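PDB 1ZEJ: 3-hydroxyacyl-CoA dehydrogenase, which probably catalyses the NAD(+)-dependent oxidation of a hydroxyl-bearing substrate, such as L-gulonate or a 3-hydroxyacyl-CoA, and works as a homodimer. Local coordinates for residues D114-L119 with S145-S150; L126-M131 with P138-V143. One frame throughout, in Å; residues are numbered along the deposited sequence. Where two conformers were deposited one is given.

From the N terminus the chain lays down the strands of the Rossmann-type NAD-binding domain, reaches strand 103-105 and then helix 112-116, which with the residues after it supplies the first half of contact 1. A short loop leads into strand 125-130, which turns back as strand 139-144, and contact 2 (126-131 with 138-143) closes this hairpin. Just beyond it, residues 145-150 return to 114-119 and complete contact 1, so the hairpin lies wholly within the larger loop. Contact 1 thus ties the helix to the turn leading into helix 150-162, while contact 2 pairs two neighbouring strands of the sheet. Thr148 packs on Leu126 where the two meet.

Contact 1 (D114-L119 with S145-S150)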
# COMPACT_ATOMS: atom_id res chain seq x y z
N ASP A 114 5.94 -7.33 -26.70
CA ASP A 114 6.21 -6.55 -27.93
C ASP A 114 7.71 -6.62 -28.30
O ASP A 114 8.09 -6.69 -29.48
CB ASP A 114 5.78 -5.11 -27.79
CG ASP A 114 4.29 -4.93 -27.81
OD1 ASP A 114 3.50 -5.90 -27.97
OD2 ASP A 114 3.91 -3.78 -27.64
N ILE A 115 8.57 -6.60 -27.29
CA ILE A 115 9.99 -6.82 -27.52
C ILE A 115 10.27 -8.24 -28.03
O ILE A 115 10.92 -8.43 -29.08
CB ILE A 115 10.82 -6.57 -26.24
CG1 ILE A 115 10.76 -5.10 -25.85
CG2 ILE A 115 12.27 -6.99 -26.45
CD1 ILE A 115 11.23 -4.84 -24.42
N ALA A 116 9.74 -9.23 -27.32
CA ALA A 116 10.01 -10.63 -27.63
C ALA A 116 9.62 -11.01 -29.03
O ALA A 116 10.28 -11.78 -29.67
CB ALA A 116 9.25 -11.51 -26.67
N GLU A 117 8.52 -10.48 -29.51
CA GLU A 117 8.06 -10.86 -30.84
C GLU A 117 8.95 -10.30 -31.96
O GLU A 117 8.82 -10.72 -33.12
CB GLU A 117 6.58 -10.53 -31.03
CG GLU A 117 6.22 -9.10 -31.11
CD GLU A 117 4.69 -8.89 -31.17
OE1 GLU A 117 3.89 -9.78 -30.79
OE2 GLU A 117 4.31 -7.78 -31.53
N ARG A 118 9.88 -9.39 -31.62
CA ARG A 118 10.79 -8.82 -32.59
C ARG A 118 12.21 -9.42 -32.50
O ARG A 118 13.09 -9.04 -33.27
CB ARG A 118 10.79 -7.31 -32.43
CG ARG A 118 9.50 -6.71 -32.89
CD ARG A 118 9.26 -5.33 -32.31
NE ARG A 118 8.07 -4.70 -32.89
CZ ARG A 118 6.80 -4.93 -32.54
NH1 ARG A 118 6.46 -5.80 -31.56
NH2 ARG A 118 5.85 -4.27 -33.19
N LEU A 119 12.40 -10.38 -31.61
CA LEU A 119 13.67 -11.10 -31.48
C LEU A 119 13.66 -12.40 -32.27
O LEU A 119 12.61 -13.02 -32.49
CB LEU A 119 13.97 -11.44 -30.00
CG LEU A 119 13.95 -10.28 -29.02
CD1 LEU A 119 14.34 -10.82 -27.68
CD2 LEU A 119 14.89 -9.11 -29.44
N SER A 145 7.38 -13.18 -21.17
CA SER A 145 6.55 -13.08 -22.35
C SER A 145 5.89 -14.42 -22.58
O SER A 145 6.22 -15.40 -21.90
CB SER A 145 7.39 -12.67 -23.53
OG SER A 145 8.07 -13.78 -24.12
N ARG A 146 4.99 -14.48 -23.57
CA ARG A 146 4.41 -15.78 -24.02
C ARG A 146 5.43 -16.73 -24.63
O ARG A 146 5.18 -17.90 -24.74
CB ARG A 146 3.26 -15.57 -25.00
CG ARG A 146 3.59 -14.86 -26.29
CD ARG A 146 2.28 -14.44 -26.96
NE ARG A 146 2.47 -14.15 -28.38
CZ ARG A 146 2.86 -12.97 -28.86
NH1 ARG A 146 3.14 -11.96 -28.04
NH2 ARG A 146 3.00 -12.82 -30.16
N PHE A 147 6.62 -16.23 -24.94
CA PHE A 147 7.68 -17.04 -25.53
C PHE A 147 8.66 -17.63 -24.55
O PHE A 147 9.33 -18.59 -24.85
CB PHE A 147 8.49 -16.22 -26.52
CG PHE A 147 7.69 -15.57 -27.63
CD1 PHE A 147 7.49 -16.21 -28.83
CD2 PHE A 147 7.21 -14.26 -27.48
CE1 PHE A 147 6.76 -15.59 -29.86
CE2 PHE A 147 6.50 -13.63 -28.53
CZ PHE A 147 6.28 -14.30 -29.71
N THR A 148 8.84 -16.98 -23.41
CA THR A 148 9.88 -17.30 -22.48
C THR A 148 9.73 -18.76 -22.02
O THR A 148 8.63 -19.20 -21.61
CB THR A 148 9.80 -16.39 -21.22
OG1 THR A 148 9.75 -14.99 -21.57
CG2 THR A 148 10.99 -16.67 -20.33
N ASP A 149 10.81 -19.51 -22.04
CA ASP A 149 10.73 -20.90 -21.53
C ASP A 149 11.00 -21.00 -20.04
O ASP A 149 11.55 -20.08 -19.43
CB ASP A 149 11.60 -21.84 -22.35
CG ASP A 149 13.05 -21.53 -22.27
OD1 ASP A 149 13.50 -20.91 -21.29
OD2 ASP A 149 13.76 -21.97 -23.20
N SER A 150 10.61 -22.12 -19.46
CA SER A 150 10.71 -22.31 -18.01
C SER A 150 12.14 -22.36 -17.48
O SER A 150 12.41 -21.92 -16.36
CB SER A 150 10.09 -23.66 -17.62
OG SER A 150 10.44 -23.98 -16.29
O HOH W 1 2.80 -8.71 -28.39
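Ala116 and Glu117 meet Phe147 and Arg146 in a contact that pairs a methyl-on-ring touch with a salt bridge. The Ala116 methyl CB lies 3.5 Å from Phe147 CD2, approaching the ring obliquely, and also packs on Ser145. Arg146 NH2 reaches Glu117 OE1 at 3.2 Å in a nearly straight salt bridge (165° at the hydrogen). The oxygen sits in the guanidinium plane, yet the carboxylate is turned almost perpendicular to that plane (89°). Glu117 CG lies between the backbone N and the carbonyl carbon (chi1 70°), and the chain extended beyond it takes the carboxylate to Arg146. Phe147 CE2 lies over the centre of one guanidinium face, 3.7 Å above it. A water links Arg146 NH1 with Asp114 OD1 and, weakly, with Glu117 OE1.

The second shell sets these groups in place. Ser145 OG accepts from Phe147 N at 3.0 Å, an ST turn, and Asp113 OD1 accepts a hydrogen bond from Arg146 N. Arg118 NH1 donates weakly to Glu117 OE2 and also to Asp114 O at 2.8 Å, while Asp114 pairs with Arg239 of the second subunit. With an arginine at each carboxylate oxygen, Glu117 is probably kept ionised, which would tend to limit its rotation.

Contact 2 (L126-M131 with P138-V143); sequences LGVHWM and PLVEIV
His129 and Glu141 run alongside each other in the same direction on one face of the hairpin, with ring and carboxylate planes 49° apart. His129 ND1 donates to Glu141 OE1 at 2.7 Å; the oxygen lies near the ring plane at its edge and is met nearly along its C-O axis. The imidazole reaches the carboxylate because chi1 is 178°, which puts CG opposite the backbone N. The selenomethionine Met131 bends back so that its CE sits 3.5 Å above one ring face of His129, towards the rim, and it touches Leu139 CD2 as well. The carboxylate is itself anchored by Ser174 OG on OE1 and, from the start of helix 175-193, by Val176 N on OE2.

The two strands form an antiparallel beta hairpin in the NAD-binding domain, and His129 is predicted to be important for catalysis. Gly127 with Val143 and His129 with Glu141 are hydrogen-bonded pairs; His129 N to Glu141 O measures 2.8 Å.

On the other face, Val140 divides its two methyls. CG2 lies over the six-membered ring of Trp130 in an off-centre CH-pi contact, 4.2 Å from the centroid, while CG1 presses on Val128 CG1 at 3.4 Å, tighter than usual. Helix 150-162 covers this side through Val156 and Leu160, and Trp130 also packs against Met23 and Ile27 of helix 22-32.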
# COMPACT_ATOMS: atom_id res chain seq x y z
N LEU A 126 13.53 -12.38 -21.31
CA LEU A 126 12.51 -12.01 -20.34
C LEU A 126 12.79 -10.63 -19.78
O LEU A 126 13.87 -10.06 -20.00
CB LEU A 126 12.41 -13.11 -19.30
CG LEU A 126 13.25 -13.31 -18.04
CD1 LEU A 126 13.29 -14.77 -17.60
CD2 LEU A 126 14.55 -12.63 -17.96
N GLY A 127 11.83 -10.11 -19.05
CA GLY A 127 11.97 -8.80 -18.43
C GLY A 127 12.48 -9.06 -17.02
O GLY A 127 12.05 -10.01 -16.36
N VAL A 128 13.39 -8.21 -16.56
CA VAL A 128 13.79 -8.23 -15.11
C VAL A 128 13.71 -6.79 -14.63
O VAL A 128 14.58 -5.96 -15.02
CB VAL A 128 15.19 -8.84 -14.85
CG1 VAL A 128 15.61 -8.71 -13.44
CG2 VAL A 128 15.25 -10.27 -15.23
N HIS A 129 12.70 -6.51 -13.80
CA HIS A 129 12.32 -5.22 -13.30
C HIS A 129 12.89 -4.99 -11.89
O HIS A 129 12.46 -5.60 -10.91
CB HIS A 129 10.79 -5.15 -13.34
CG HIS A 129 10.21 -3.88 -12.82
ND1 HIS A 129 8.97 -3.84 -12.21
CD2 HIS A 129 10.66 -2.60 -12.85
CE1 HIS A 129 8.71 -2.60 -11.85
NE2 HIS A 129 9.72 -1.83 -12.21
N TRP A 130 13.96 -4.21 -11.86
CA TRP A 130 14.66 -3.86 -10.64
C TRP A 130 14.03 -2.63 -10.10
O TRP A 130 13.51 -1.81 -10.84
CB TRP A 130 16.12 -3.53 -10.94
CG TRP A 130 16.96 -4.67 -11.46
CD1 TRP A 130 17.01 -5.12 -12.75
CD2 TRP A 130 17.89 -5.46 -10.73
NE1 TRP A 130 17.90 -6.14 -12.87
CE2 TRP A 130 18.45 -6.38 -11.63
CE3 TRP A 130 18.30 -5.50 -9.40
CZ2 TRP A 130 19.42 -7.31 -11.26
CZ3 TRP A 130 19.28 -6.41 -9.03
CH2 TRP A 130 19.82 -7.32 -9.94
N MSE A 131 14.09 -2.46 -8.78
CA MSE A 131 13.54 -1.26 -8.14
C MSE A 131 14.70 -0.28 -7.91
O MSE A 131 15.86 -0.57 -8.21
CB MSE A 131 12.81 -1.61 -6.84
CG MSE A 131 11.87 -2.79 -6.92
SE MSE A 131 10.36 -2.49 -8.13
CE MSE A 131 10.09 -4.31 -8.86
N PRO A 138 15.06 -4.71 -2.14
CA PRO A 138 15.11 -6.17 -2.28
C PRO A 138 14.27 -6.82 -3.37
O PRO A 138 14.65 -7.90 -3.83
CB PRO A 138 14.66 -6.65 -0.88
CG PRO A 138 13.82 -5.57 -0.37
CD PRO A 138 14.43 -4.32 -0.88
N LEU A 139 13.19 -6.18 -3.82
CA LEU A 139 12.31 -6.82 -4.80
C LEU A 139 12.83 -6.72 -6.22
O LEU A 139 13.29 -5.65 -6.66
CB LEU A 139 10.86 -6.28 -4.70
CG LEU A 139 9.89 -6.96 -5.66
CD1 LEU A 139 9.46 -8.35 -5.13
CD2 LEU A 139 8.70 -6.14 -5.86
N VAL A 140 12.82 -7.85 -6.92
CA VAL A 140 13.02 -7.84 -8.36
C VAL A 140 11.91 -8.70 -8.94
O VAL A 140 11.65 -9.81 -8.47
CB VAL A 140 14.39 -8.37 -8.78
CG1 VAL A 140 14.56 -8.28 -10.27
CG2 VAL A 140 15.47 -7.61 -8.10
N GLU A 141 11.23 -8.16 -9.93
CA GLU A 141 10.20 -8.90 -10.66
C GLU A 141 10.76 -9.45 -11.95
O GLU A 141 11.47 -8.75 -12.67
CB GLU A 141 9.05 -8.00 -11.02
CG GLU A 141 8.19 -7.58 -9.85
CD GLU A 141 7.06 -6.66 -10.29
OE1 GLU A 141 7.35 -5.76 -11.14
OE2 GLU A 141 5.89 -6.84 -9.82
N ILE A 142 10.48 -10.71 -12.22
CA ILE A 142 10.74 -11.26 -13.55
C ILE A 142 9.44 -11.21 -14.29
O ILE A 142 8.44 -11.72 -13.78
CB ILE A 142 11.21 -12.71 -13.45
CG1 ILE A 142 12.59 -12.73 -12.75
CG2 ILE A 142 11.19 -13.39 -14.83
CD1 ILE A 142 13.11 -14.09 -12.45
N VAL A 143 9.45 -10.61 -15.48
CA VAL A 143 8.23 -10.45 -16.25
C VAL A 143 8.43 -11.24 -17.54
O VAL A 143 9.26 -10.90 -18.36
CB VAL A 143 7.95 -8.98 -16.53
CG1 VAL A 143 6.60 -8.82 -17.24
CG2 VAL A 143 7.95 -8.18 -15.24
O HOH W 2 15.46 -4.21 -6.97